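Local coordinates for protein subdomain of Desmoplakin Carboxy-Terminal domain (DPCT) (Homo sapiens, PDB 1LM5) that binds intermediate filaments, probably through its plakin repeats, consistent with a role in linking the filament network to desmosomes, at residues G32-D35 and S36-Q40; A45-T49 and G50-H54; G70-Q74 and D75-R79; E103-E107 and K108-Y112; E141-K145 and G146-G150. All coordinates share one frame; numbering follows the deposited sequence.

Interaction 1 of 5, residues G32-D35 and S36-Q40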
loop_
_atom_site.group_PDB
_atom_site.type_symbol
_atom_site.label_atom_id
_atom_site.label_comp_id
_atom_site.label_asym_id
_atom_site.label_seq_id
_atom_site.Cartn_x
_atom_site.Cartn_y
_atom_site.Cartn_z
ATOM N N GLY B 32 -7.375 8.431 30.832
ATOM C CA GLY B 32 -8.711 7.939 31.084
ATOM C C GLY B 32 -9.804 8.538 30.223
ATOM O O GLY B 32 -10.967 8.513 30.618
ATOM N N ILE B 33 -9.452 9.073 29.057
ATOM C CA ILE B 33 -10.468 9.646 28.176
ATOM C C ILE B 33 -10.843 8.669 27.062
ATOM O O ILE B 33 -11.861 8.835 26.390
ATOM C CB ILE B 33 -10.022 11.006 27.592
ATOM C CG1 ILE B 33 -8.735 10.864 26.777
ATOM C CG2 ILE B 33 -9.827 11.993 28.738
ATOM C CD1 ILE B 33 -8.317 12.171 26.099
ATOM N N VAL B 34 -10.002 7.653 26.879
ATOM C CA VAL B 34 -10.241 6.578 25.915
ATOM C C VAL B 34 -10.070 5.304 26.749
ATOM O O VAL B 34 -9.045 5.139 27.418
ATOM C CB VAL B 34 -9.186 6.565 24.784
ATOM C CG1 VAL B 34 -9.459 5.407 23.843
ATOM C CG2 VAL B 34 -9.188 7.894 24.042
ATOM N N ASP B 35 -11.062 4.418 26.748
ATOM C CA ASP B 35 -10.929 3.193 27.533
ATOM C C ASP B 35 -9.920 2.284 26.848
ATOM O O ASP B 35 -9.747 2.345 25.631
ATOM C CB ASP B 35 -12.272 2.478 27.686
ATOM C CG ASP B 35 -12.761 1.883 26.390
ATOM O OD1 ASP B 35 -13.436 2.600 25.629
ATOM O OD2 ASP B 35 -12.456 0.703 26.127
ATOM N N SER B 36 -9.255 1.435 27.621
ATOM C CA SER B 36 -8.223 0.571 27.071
ATOM C C SER B 36 -8.663 -0.367 25.955
ATOM O O SER B 36 -7.867 -0.709 25.085
ATOM C CB SER B 36 -7.576 -0.254 28.183
ATOM O OG SER B 36 -8.469 -1.249 28.635
ATOM N N ILE B 37 -9.909 -0.816 25.984
ATOM C CA ILE B 37 -10.353 -1.725 24.938
ATOM C C ILE B 37 -10.527 -0.974 23.625
ATOM O O ILE B 37 -10.082 -1.429 22.567
ATOM C CB ILE B 37 -11.665 -2.425 25.317
ATOM C CG1 ILE B 37 -11.431 -3.325 26.528
ATOM C CG2 ILE B 37 -12.159 -3.282 24.149
ATOM C CD1 ILE B 37 -12.710 -3.971 27.043
ATOM N N THR B 38 -11.176 0.179 23.696
ATOM C CA THR B 38 -11.365 0.990 22.509
ATOM C C THR B 38 -9.987 1.419 22.002
ATOM O O THR B 38 -9.713 1.371 20.809
ATOM C CB THR B 38 -12.187 2.240 22.833
ATOM O OG1 THR B 38 -13.512 1.852 23.204
ATOM C CG2 THR B 38 -12.237 3.191 21.631
ATOM N N GLY B 39 -9.130 1.856 22.919
ATOM C CA GLY B 39 -7.803 2.282 22.528
ATOM C C GLY B 39 -7.069 1.135 21.867
ATOM O O GLY B 39 -6.408 1.302 20.845
ATOM N N GLN B 40 -7.180 -0.052 22.451
ATOM C CA GLN B 40 -6.519 -1.199 21.860
ATOM C C GLN B 40 -7.022 -1.410 20.442
ATOM O O GLN B 40 -6.260 -1.681 19.531
ATOM C CB GLN B 40 -6.808 -2.466 22.663
ATOM C CG GLN B 40 -6.214 -3.704 22.026
ATOM C CD GLN B 40 -6.529 -4.943 22.832
ATOM O OE1 GLN B 40 -6.449 -4.920 24.063
ATOM N NE2 GLN B 40 -6.875 -6.030 22.152
#
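Asp-35 caps the start of helix 36-47: it is the N-cap residue, and its carboxylate reaches forward over the first turn to meet Thr-38. Two bonds to the carboxylate provide the evidence. Asp-35 OD2 accepts from Thr-38 N at 2.8 Å, with the donor standing 45° above the carboxylate plane. The other oxygen, Asp-35 OD1, takes the hydroxyl proton of Thr-38 OG1 on its syn side at 2.5 Å. In the main chain, Gly-39 N donates to Asp-35 O at 2.8 Å as the first regular helical bond. The carboxylate reaches this place because CG sits between the backbone N and the carbonyl carbon (chi1 70°), which turns it toward the N-H groups of the opening turn. A negative charge here would probably interact favourably with the helix dipole. Thr-38 OG1 is also bonded to Thr-167 N, so the cap is joined to strand 166-167.

Apolar contact is slighter. Val-34, which also touches Ala-197 of strand 193-197 and Pro-169, directs one methyl at the helix. That methyl, CG1, lies 3.7 Å from Gly-39 N and 4.2 Å from Thr-38 CG2.

Interaction 2 of 5, residues A45-T49 and G50-H54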
loop_
_atom_site.group_PDB
_atom_site.type_symbol
_atom_site.label_atom_id
_atom_site.label_comp_id
_atom_site.label_asym_id
_atom_site.label_seq_id
_atom_site.Cartn_x
_atom_site.Cartn_y
_atom_site.Cartn_z
ATOM N N ALA B 45 -6.435 -1.368 14.621
ATOM C CA ALA B 45 -6.748 -0.868 13.294
ATOM C C ALA B 45 -5.470 -0.379 12.618
ATOM O O ALA B 45 -5.320 -0.498 11.407
ATOM C CB ALA B 45 -7.764 0.257 13.383
ATOM N N GLN B 46 -4.546 0.152 13.410
ATOM C CA GLN B 46 -3.300 0.642 12.853
ATOM C C GLN B 46 -2.376 -0.526 12.595
ATOM O O GLN B 46 -1.832 -0.663 11.512
ATOM C CB GLN B 46 -2.640 1.618 13.817
ATOM C CG GLN B 46 -3.518 2.788 14.166
ATOM C CD GLN B 46 -2.807 3.745 15.074
ATOM O OE1 GLN B 46 -1.784 3.401 15.647
ATOM N NE2 GLN B 46 -3.344 4.953 15.219
ATOM N N ALA B 47 -2.219 -1.379 13.600
ATOM C CA ALA B 47 -1.338 -2.526 13.453
ATOM C C ALA B 47 -1.711 -3.394 12.259
ATOM O O ALA B 47 -0.845 -3.788 11.477
ATOM C CB ALA B 47 -1.357 -3.371 14.729
ATOM N N CYS B 48 -2.994 -3.697 12.096
ATOM C CA CYS B 48 -3.376 -4.571 10.992
ATOM C C CYS B 48 -3.382 -3.888 9.632
ATOM O O CYS B 48 -3.634 -4.533 8.621
ATOM C CB CYS B 48 -4.730 -5.214 11.259
ATOM S SG CYS B 48 -6.103 -4.113 11.024
ATOM N N THR B 49 -3.102 -2.588 9.601
ATOM C CA THR B 49 -3.053 -1.882 8.327
ATOM C C THR B 49 -1.639 -1.427 7.994
ATOM O O THR B 49 -1.448 -0.560 7.155
ATOM C CB THR B 49 -4.029 -0.664 8.278
ATOM O OG1 THR B 49 -3.793 0.213 9.388
ATOM C CG2 THR B 49 -5.482 -1.155 8.303
ATOM N N GLY B 50 -0.644 -2.003 8.662
ATOM C CA GLY B 50 0.729 -1.644 8.343
ATOM C C GLY B 50 1.602 -1.161 9.476
ATOM O O GLY B 50 2.827 -1.182 9.363
ATOM N N GLY B 51 0.990 -0.713 10.563
ATOM C CA GLY B 51 1.789 -0.272 11.684
ATOM C C GLY B 51 1.119 0.712 12.606
ATOM O O GLY B 51 0.196 1.432 12.216
ATOM N N ILE B 52 1.589 0.725 13.848
ATOM C CA ILE B 52 1.085 1.657 14.834
ATOM C C ILE B 52 1.460 3.020 14.261
ATOM O O ILE B 52 2.589 3.223 13.808
ATOM C CB ILE B 52 1.771 1.424 16.183
ATOM C CG1 ILE B 52 1.463 0.001 16.667
ATOM C CG2 ILE B 52 1.288 2.447 17.194
ATOM C CD1 ILE B 52 -0.046 -0.279 16.815
ATOM N N ILE B 53 0.517 3.949 14.253
ATOM C CA ILE B 53 0.801 5.250 13.680
ATOM C C ILE B 53 1.400 6.198 14.697
ATOM O O ILE B 53 0.818 6.434 15.753
ATOM C CB ILE B 53 -0.478 5.874 13.082
ATOM C CG1 ILE B 53 -1.033 4.934 12.010
ATOM C CG2 ILE B 53 -0.166 7.264 12.480
ATOM C CD1 ILE B 53 -2.387 5.348 11.457
ATOM N N HIS B 54 2.572 6.745 14.383
ATOM C CA HIS B 54 3.181 7.676 15.318
ATOM C C HIS B 54 2.278 8.902 15.282
ATOM O O HIS B 54 2.050 9.480 14.232
ATOM C CB HIS B 54 4.594 8.039 14.905
ATOM C CG HIS B 54 5.302 8.849 15.939
ATOM N ND1 HIS B 54 4.906 10.125 16.273
ATOM C CD2 HIS B 54 6.317 8.535 16.779
ATOM C CE1 HIS B 54 5.645 10.563 17.280
ATOM N NE2 HIS B 54 6.507 9.617 17.605
HETATM O O HOH W 1 -0.656 5.188 17.549
HETATM O O HOH W 2 -1.626 1.868 9.937
#
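Gln-46 holds CG beside its backbone N (chi1 -58°) and runs extended beyond it (chi2 -178°), which carries its amide along the returning chain to Ile-53. There OE1 accepts from Ile-53 N at 2.7 Å; the N-H points almost straight at the oxygen (168°), although the donor stands well above the amide plane. The same side chain crosses Ile-53 at about a right angle, its amide carbon Gln-46 CD lying 3.7 Å from Ile-53 CG1. The neighbouring Ile-52 turns its CD1 back to Ala-47 CB, 4.0 Å away.

The backbone between these groups is a Schellman motif ending helix 36-47, with Gly-50 as its C-prime residue at positive phi (125°). Gly-51 N donates to Gln-46 O at 3.0 Å, while the companion bond from Gly-50 N to Ala-47 O is weak. Thr-49 N also reaches Gln-46 O, from the opposite face of that carbonyl.

Two waters bridge the segments: one donates to Gln-46 OE1 and Ile-53 O, the other to Thr-49 OG1 and Gly-51 O. Gln-46 NE2 is bonded to the carbonyls of Ile-11 and Ala-12 on strand 11-16. With both ends of its buried amide engaged, Gln-46 is fixed in rotation and takes up the N-H of Ile-53 in strand 52-53, much as a backbone carbonyl could, joining helix, hairpin strand and N-terminal strand by polar bonds.

Interaction 3 of 5, residues G70-Q74 and D75-R79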
loop_
_atom_site.group_PDB
_atom_site.type_symbol
_atom_site.label_atom_id
_atom_site.label_comp_id
_atom_site.label_asym_id
_atom_site.label_seq_id
_atom_site.Cartn_x
_atom_site.Cartn_y
_atom_site.Cartn_z
ATOM N N GLY B 70 7.381 4.782 23.055
ATOM C CA GLY B 70 6.363 5.163 24.012
ATOM C C GLY B 70 5.008 5.398 23.373
ATOM O O GLY B 70 4.095 5.911 24.023
ATOM N N VAL B 71 4.874 5.016 22.107
ATOM C CA VAL B 71 3.618 5.206 21.400
ATOM C C VAL B 71 2.571 4.255 21.972
ATOM O O VAL B 71 1.382 4.557 21.971
ATOM C CB VAL B 71 3.783 4.985 19.895
ATOM C CG1 VAL B 71 2.419 5.070 19.210
ATOM C CG2 VAL B 71 4.720 6.049 19.331
ATOM N N ILE B 72 3.029 3.100 22.450
ATOM C CA ILE B 72 2.150 2.116 23.084
ATOM C C ILE B 72 2.997 1.492 24.187
ATOM O O ILE B 72 4.232 1.475 24.088
ATOM C CB ILE B 72 1.697 0.977 22.122
ATOM C CG1 ILE B 72 2.883 0.089 21.748
ATOM C CG2 ILE B 72 1.063 1.569 20.853
ATOM C CD1 ILE B 72 2.525 -1.025 20.764
ATOM N N ASP B 73 2.352 0.992 25.228
ATOM C CA ASP B 73 3.094 0.375 26.312
ATOM C C ASP B 73 3.275 -1.112 26.039
ATOM O O ASP B 73 2.669 -1.665 25.119
ATOM C CB ASP B 73 2.403 0.633 27.660
ATOM C CG ASP B 73 1.054 -0.048 27.784
ATOM O OD1 ASP B 73 0.203 0.483 28.531
ATOM O OD2 ASP B 73 0.843 -1.108 27.159
ATOM N N GLN B 74 4.137 -1.749 26.828
ATOM C CA GLN B 74 4.451 -3.163 26.665
ATOM C C GLN B 74 3.247 -4.097 26.645
ATOM O O GLN B 74 3.129 -4.942 25.761
ATOM C CB GLN B 74 5.401 -3.620 27.776
ATOM C CG GLN B 74 6.732 -2.889 27.827
ATOM C CD GLN B 74 6.701 -1.662 28.719
ATOM O OE1 GLN B 74 7.752 -1.160 29.132
ATOM N NE2 GLN B 74 5.499 -1.167 29.018
ATOM N N ASP B 75 2.365 -3.964 27.627
ATOM C CA ASP B 75 1.186 -4.819 27.685
ATOM C C ASP B 75 0.328 -4.671 26.428
ATOM O O ASP B 75 -0.152 -5.665 25.878
ATOM C CB ASP B 75 0.378 -4.506 28.943
ATOM C CG ASP B 75 1.058 -5.015 30.199
ATOM O OD1 ASP B 75 0.689 -4.571 31.307
ATOM O OD2 ASP B 75 1.959 -5.876 30.073
ATOM N N MET B 76 0.154 -3.435 25.963
ATOM C CA MET B 76 -0.637 -3.208 24.761
ATOM C C MET B 76 0.018 -3.889 23.561
ATOM O O MET B 76 -0.667 -4.500 22.751
ATOM C CB MET B 76 -0.805 -1.704 24.497
ATOM C CG MET B 76 -1.664 -1.382 23.284
ATOM S SD MET B 76 -3.369 -1.877 23.507
ATOM C CE MET B 76 -3.937 -0.588 24.596
ATOM N N ALA B 77 1.340 -3.798 23.448
ATOM C CA ALA B 77 2.033 -4.431 22.332
ATOM C C ALA B 77 1.696 -5.921 22.330
ATOM O O ALA B 77 1.515 -6.521 21.277
ATOM C CB ALA B 77 3.524 -4.237 22.455
ATOM N N THR B 78 1.602 -6.509 23.521
ATOM C CA THR B 78 1.269 -7.924 23.628
ATOM C C THR B 78 -0.121 -8.171 23.062
ATOM O O THR B 78 -0.311 -9.057 22.236
ATOM C CB THR B 78 1.310 -8.391 25.095
ATOM O OG1 THR B 78 2.649 -8.267 25.583
ATOM C CG2 THR B 78 0.863 -9.853 25.215
ATOM N N ARG B 79 -1.087 -7.363 23.490
ATOM C CA ARG B 79 -2.462 -7.511 23.029
ATOM C C ARG B 79 -2.611 -7.239 21.544
ATOM O O ARG B 79 -3.549 -7.726 20.928
ATOM C CB ARG B 79 -3.390 -6.565 23.783
ATOM C CG ARG B 79 -3.356 -6.686 25.281
ATOM C CD ARG B 79 -4.047 -5.484 25.898
ATOM N NE ARG B 79 -3.601 -5.264 27.266
ATOM C CZ ARG B 79 -3.854 -4.162 27.963
ATOM N NH1 ARG B 79 -4.553 -3.178 27.412
ATOM N NH2 ARG B 79 -3.397 -4.046 29.205
HETATM O O HOH W 3 2.867 -2.186 29.805
#
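The N-terminal cap of helix 74-88 is made where Asp-73, at the N-cap position, receives Met-76 N on its carboxylate. The bond to Asp-73 OD2 is 2.7 Å long with an N-H...O angle of 163°, and the donor approaches nearly in line with the C-O bond. Asp-73 and Met-76 side chains cross at about a right angle, and the same oxygen lies 3.2 Å from Met-76 CB. With chi1 at 66°, Asp-73 CG is placed between its own N and carbonyl carbon, a position from which the carboxylate can lean over the first turn.

Main-chain bonds take over directly afterwards. Ala-77 N donates to Asp-73 O at 3.0 Å, and Thr-78 N to Gln-74 O at 3.1 Å. A water accepts from Asp-75 N at 2.9 Å and, weakly, from Gln-74 NE2, whose chain bends at chi2 to come back over the helix start. One early N-H is therefore served by solvent and the next by the capping carboxylate.

Ile-72, just before the cap, makes the apolar contact. Its CD1 lies 3.8 Å from Ala-77 CB, and its CB is 4.3 Å from Met-76 CG. Ile-72 also touches Leu-63, Ala-66 and Val-67 of helix 63-68 and Leu-43 of helix 36-47, while Met-76 also rests on Leu-43. The link between helices 63-68 and 74-88 thus ends in a hydrophobic staple, Ile-72 against Ala-77, beside the Asp-73 N-cap.

Interaction 4 of 5, residues E103-E107 and K108-Y112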
loop_
_atom_site.group_PDB
_atom_site.type_symbol
_atom_site.label_atom_id
_atom_site.label_comp_id
_atom_site.label_asym_id
_atom_site.label_seq_id
_atom_site.Cartn_x
_atom_site.Cartn_y
_atom_site.Cartn_z
ATOM N N GLU B 103 -8.282 -16.060 6.662
ATOM C CA GLU B 103 -7.872 -17.457 6.653
ATOM C C GLU B 103 -7.583 -17.898 8.080
ATOM O O GLU B 103 -7.988 -18.983 8.497
ATOM C CB GLU B 103 -6.625 -17.630 5.788
ATOM C CG GLU B 103 -6.743 -16.990 4.409
ATOM C CD GLU B 103 -5.447 -17.033 3.615
ATOM O OE1 GLU B 103 -5.108 -18.114 3.086
ATOM O OE2 GLU B 103 -4.764 -15.989 3.524
ATOM N N ALA B 104 -6.904 -17.038 8.837
ATOM C CA ALA B 104 -6.566 -17.353 10.221
ATOM C C ALA B 104 -7.806 -17.638 11.055
ATOM O O ALA B 104 -7.777 -18.481 11.963
ATOM C CB ALA B 104 -5.773 -16.214 10.844
ATOM N N VAL B 105 -8.887 -16.925 10.766
ATOM C CA VAL B 105 -10.124 -17.134 11.496
ATOM C C VAL B 105 -10.617 -18.523 11.131
ATOM O O VAL B 105 -11.010 -19.306 12.000
ATOM C CB VAL B 105 -11.201 -16.111 11.106
ATOM C CG1 VAL B 105 -12.529 -16.492 11.749
ATOM C CG2 VAL B 105 -10.788 -14.725 11.588
ATOM N N LYS B 106 -10.588 -18.822 9.837
ATOM C CA LYS B 106 -11.043 -20.119 9.365
ATOM C C LYS B 106 -10.335 -21.267 10.065
ATOM O O LYS B 106 -10.966 -22.260 10.429
ATOM C CB LYS B 106 -10.833 -20.251 7.855
ATOM C CG LYS B 106 -11.915 -19.605 7.007
ATOM C CD LYS B 106 -11.734 -19.909 5.512
ATOM C CE LYS B 106 -11.870 -21.406 5.200
ATOM N NZ LYS B 106 -10.742 -22.232 5.733
ATOM N N GLU B 107 -9.029 -21.130 10.260
ATOM C CA GLU B 107 -8.255 -22.188 10.896
ATOM C C GLU B 107 -8.241 -22.102 12.414
ATOM O O GLU B 107 -7.443 -22.763 13.071
ATOM C CB GLU B 107 -6.830 -22.178 10.350
ATOM C CG GLU B 107 -6.772 -22.214 8.824
ATOM C CD GLU B 107 -7.393 -23.476 8.241
ATOM O OE1 GLU B 107 -7.624 -23.521 7.010
ATOM O OE2 GLU B 107 -7.644 -24.427 9.013
ATOM N N LYS B 108 -9.140 -21.292 12.965
ATOM C CA LYS B 108 -9.253 -21.116 14.413
ATOM C C LYS B 108 -8.033 -20.520 15.108
ATOM O O LYS B 108 -7.954 -20.537 16.340
ATOM C CB LYS B 108 -9.605 -22.445 15.089
ATOM C CG LYS B 108 -11.086 -22.777 15.098
ATOM C CD LYS B 108 -11.599 -23.144 13.722
ATOM C CE LYS B 108 -13.083 -23.486 13.775
ATOM N NZ LYS B 108 -13.606 -23.862 12.433
ATOM N N TRP B 109 -7.085 -19.995 14.337
ATOM C CA TRP B 109 -5.897 -19.397 14.930
ATOM C C TRP B 109 -6.240 -18.022 15.466
ATOM O O TRP B 109 -5.627 -17.531 16.414
ATOM C CB TRP B 109 -4.768 -19.292 13.901
ATOM C CG TRP B 109 -3.681 -20.273 14.168
ATOM C CD1 TRP B 109 -3.701 -21.611 13.900
ATOM C CD2 TRP B 109 -2.450 -20.019 14.856
ATOM N NE1 TRP B 109 -2.560 -22.211 14.387
ATOM C CE2 TRP B 109 -1.775 -21.257 14.979
ATOM C CE3 TRP B 109 -1.852 -18.866 15.385
ATOM C CZ2 TRP B 109 -0.529 -21.375 15.609
ATOM C CZ3 TRP B 109 -0.610 -18.984 16.012
ATOM C CH2 TRP B 109 0.035 -20.230 16.119
ATOM N N LEU B 110 -7.250 -17.413 14.862
ATOM C CA LEU B 110 -7.682 -16.091 15.256
ATOM C C LEU B 110 -9.170 -16.139 15.578
ATOM O O LEU B 110 -9.976 -16.567 14.753
ATOM C CB LEU B 110 -7.402 -15.127 14.096
ATOM C CG LEU B 110 -7.591 -13.624 14.240
ATOM C CD1 LEU B 110 -6.709 -13.092 15.359
ATOM C CD2 LEU B 110 -7.239 -12.963 12.914
ATOM N N PRO B 111 -9.554 -15.734 16.798
ATOM C CA PRO B 111 -10.973 -15.749 17.161
ATOM C C PRO B 111 -11.751 -14.927 16.130
ATOM O O PRO B 111 -11.255 -13.913 15.636
ATOM C CB PRO B 111 -10.979 -15.104 18.543
ATOM C CG PRO B 111 -9.667 -15.539 19.110
ATOM C CD PRO B 111 -8.723 -15.333 17.947
ATOM N N TYR B 112 -12.959 -15.373 15.803
ATOM C CA TYR B 112 -13.791 -14.685 14.822
ATOM C C TYR B 112 -13.896 -13.182 15.057
ATOM O O TYR B 112 -13.786 -12.392 14.119
ATOM C CB TYR B 112 -15.202 -15.267 14.825
ATOM C CG TYR B 112 -16.122 -14.590 13.833
ATOM C CD1 TYR B 112 -16.014 -14.845 12.471
ATOM C CD2 TYR B 112 -17.073 -13.663 14.257
ATOM C CE1 TYR B 112 -16.827 -14.195 11.552
ATOM C CE2 TYR B 112 -17.894 -13.004 13.343
ATOM C CZ TYR B 112 -17.763 -13.277 11.994
ATOM O OH TYR B 112 -18.568 -12.634 11.083
HETATM O O HOH W 4 -11.521 -18.639 14.755
#
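Val-105 presents its two methyls to different partners. CG1 comes to the edge of the Tyr-112 ring, near its plane, 3.9 Å from CD1, and the two side chains cross obliquely. CG2 faces Leu-110, at 4.2 Å from CD2. The split follows from chi1 of 172°, which sets CG1 anti to the backbone N and leaves CG2 beside it. Leu-110 points back at the helix and lays its CB 3.8 Å from Ala-104 CB; Phe-90 packs against both residues. Trp-109, by contrast, keeps only its CB near Ala-104, and its indole leads away, with Glu-107 O near the ring plane at its edge.

The chain is turned by a Schellman motif that ends helix 101-106. Its C-prime residue is Lys-108, at positive phi (63°) although it is not a glycine. Trp-109 N donates to Ala-104 O at 2.9 Å, nearly in line with the carbonyl though the bond is bent at the hydrogen, and Lys-108 N donates to Val-105 O at 2.9 Å. Leu-110 N reaches Ala-104 O as well, from 63° above the carbonyl plane, so one oxygen holds two successive N-H groups.

Val-105 CA makes a C-H...O contact with Leu-110 O at 3.3 Å, and a water donates to both Val-105 O and Leu-110 O. The carbonyls of Ala-104 and Val-105 are therefore taken up by the turn and by a bridging water, while the apolar groups of Ala-104, Val-105 and Leu-110 pack between the helix end and the outgoing chain, ahead of the next helix, 112-124.

Interaction 5 of 5, residues E141-K145 and G146-G150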
loop_
_atom_site.group_PDB
_atom_site.type_symbol
_atom_site.label_atom_id
_atom_site.label_comp_id
_atom_site.label_asym_id
_atom_site.label_seq_id
_atom_site.Cartn_x
_atom_site.Cartn_y
_atom_site.Cartn_z
ATOM N N GLU B 141 -10.253 -8.990 -5.563
ATOM C CA GLU B 141 -9.031 -9.775 -5.528
ATOM C C GLU B 141 -8.973 -10.661 -4.284
ATOM O O GLU B 141 -8.469 -11.784 -4.337
ATOM C CB GLU B 141 -7.811 -8.853 -5.598
ATOM C CG GLU B 141 -6.481 -9.570 -5.665
ATOM C CD GLU B 141 -6.303 -10.366 -6.944
ATOM O OE1 GLU B 141 -5.210 -10.935 -7.124
ATOM O OE2 GLU B 141 -7.240 -10.427 -7.765
ATOM N N ALA B 142 -9.471 -10.153 -3.163
ATOM C CA ALA B 142 -9.480 -10.951 -1.940
ATOM C C ALA B 142 -10.360 -12.174 -2.189
ATOM O O ALA B 142 -10.091 -13.258 -1.683
ATOM C CB ALA B 142 -10.020 -10.148 -0.785
ATOM N N ILE B 143 -11.422 -11.998 -2.967
ATOM C CA ILE B 143 -12.299 -13.127 -3.274
ATOM C C ILE B 143 -11.540 -14.086 -4.192
ATOM O O ILE B 143 -11.590 -15.306 -4.021
ATOM C CB ILE B 143 -13.592 -12.644 -3.953
ATOM C CG1 ILE B 143 -14.484 -11.968 -2.908
ATOM C CG2 ILE B 143 -14.312 -13.809 -4.623
ATOM C CD1 ILE B 143 -15.749 -11.373 -3.477
ATOM N N ARG B 144 -10.816 -13.517 -5.148
ATOM C CA ARG B 144 -10.018 -14.291 -6.093
ATOM C C ARG B 144 -9.013 -15.140 -5.339
ATOM O O ARG B 144 -8.787 -16.300 -5.675
ATOM C CB ARG B 144 -9.265 -13.352 -7.039
ATOM C CG ARG B 144 -8.111 -14.028 -7.794
ATOM C CD ARG B 144 -8.630 -14.992 -8.826
ATOM N NE ARG B 144 -7.563 -15.754 -9.473
ATOM C CZ ARG B 144 -7.032 -16.869 -8.980
ATOM N NH1 ARG B 144 -7.462 -17.366 -7.827
ATOM N NH2 ARG B 144 -6.079 -17.498 -9.649
ATOM N N LYS B 145 -8.411 -14.551 -4.310
ATOM C CA LYS B 145 -7.406 -15.237 -3.508
ATOM C C LYS B 145 -8.062 -16.236 -2.564
ATOM O O LYS B 145 -7.387 -17.077 -1.981
ATOM C CB LYS B 145 -6.599 -14.227 -2.694
ATOM C CG LYS B 145 -5.971 -13.119 -3.522
ATOM C CD LYS B 145 -4.711 -13.564 -4.228
ATOM C CE LYS B 145 -3.575 -13.776 -3.241
ATOM N NZ LYS B 145 -2.332 -14.206 -3.927
ATOM N N GLY B 146 -9.376 -16.130 -2.414
ATOM C CA GLY B 146 -10.093 -17.033 -1.530
ATOM C C GLY B 146 -10.044 -16.620 -0.069
ATOM O O GLY B 146 -10.339 -17.425 0.816
ATOM N N PHE B 147 -9.657 -15.377 0.198
ATOM C CA PHE B 147 -9.596 -14.889 1.575
ATOM C C PHE B 147 -10.990 -14.893 2.160
ATOM O O PHE B 147 -11.209 -15.308 3.296
ATOM C CB PHE B 147 -9.094 -13.445 1.639
ATOM C CG PHE B 147 -7.637 -13.285 1.346
ATOM C CD1 PHE B 147 -7.046 -12.034 1.439
ATOM C CD2 PHE B 147 -6.854 -14.371 0.973
ATOM C CE1 PHE B 147 -5.699 -11.869 1.165
ATOM C CE2 PHE B 147 -5.509 -14.215 0.700
ATOM C CZ PHE B 147 -4.928 -12.964 0.793
ATOM N N ILE B 148 -11.926 -14.393 1.368
ATOM C CA ILE B 148 -13.315 -14.289 1.774
ATOM C C ILE B 148 -14.161 -14.706 0.587
ATOM O O ILE B 148 -13.715 -14.630 -0.557
ATOM C CB ILE B 148 -13.672 -12.830 2.117
ATOM C CG1 ILE B 148 -13.427 -11.950 0.886
ATOM C CG2 ILE B 148 -12.815 -12.337 3.264
ATOM C CD1 ILE B 148 -13.731 -10.469 1.096
ATOM N N ASP B 149 -15.377 -15.154 0.860
ATOM C CA ASP B 149 -16.284 -15.535 -0.207
ATOM C C ASP B 149 -17.251 -14.374 -0.361
ATOM O O ASP B 149 -17.171 -13.392 0.382
ATOM C CB ASP B 149 -17.029 -16.834 0.132
ATOM C CG ASP B 149 -17.804 -16.757 1.445
ATOM O OD1 ASP B 149 -18.322 -17.813 1.881
ATOM O OD2 ASP B 149 -17.904 -15.663 2.036
ATOM N N GLY B 150 -18.155 -14.475 -1.325
ATOM C CA GLY B 150 -19.107 -13.404 -1.551
ATOM C C GLY B 150 -19.861 -12.977 -0.308
ATOM O O GLY B 150 -20.088 -11.786 -0.099
HETATM O O HOH W 5 -13.429 -16.552 -2.475
#
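Helix 139-145 gives way to a Schellman motif at Gly-146, whose positive phi (82°) lets Phe-147 N donate to Ala-142 O at 2.9 Å and Gly-146 N to Ile-143 O at 2.9 Å. The first donor lies almost in line with its carbonyl, the second 70° above the carbonyl plane.

The Phe-147 ring lies against the last helical turn. Lys-145 CB stands over one face, 3.9 Å from the ring centroid and 27° off its normal, a CH-pi contact. Beyond CB the lysine bends away at chi2 and chi3, and its NZ forms a salt bridge with Glu-132. Ala-142 CB meets both Phe-147 CD1 and Ile-148 CD1. Ile-143 and Ile-148 cross at about a right angle, their CG1 atoms in contact; Ala-153 of helix 150-157 touches both. Phe-147 reaches Glu-103 and Ile-148 reaches Ala-102, so the turn also leans on helix 101-106. Asp-149, at the N-cap of helix 150-157, accepts from Ala-152 N.

Ile-143 CA makes a C-H...O contact with Ile-148 O at 3.4 Å. Beside it, a water donates to Ile-143 O and Ile-148 O, at 2.7 Å from each oxygen.

In the fold
The five contacts follow one another along the chain without nesting or crossing, each closing a local turn at a helix end. Interaction 1 starts helix 36-47 and interaction 2 ends it, their centres 16 Å apart. Interaction 3 opens helix 74-88 and touches both: Met-76 and Arg-79 pack on Gln-40, while Val-71 and Ile-72 pack on Ile-52. These three therefore gather helices 36-47 and 74-88 with strand 52-53. Interactions 4 and 5 end helices 101-106 and 139-145, and they meet where Glu-103 packs on Phe-147. Interaction 5 lies across the chain's centre from interactions 1 and 3, its centre about 33 Å from that of interaction 1.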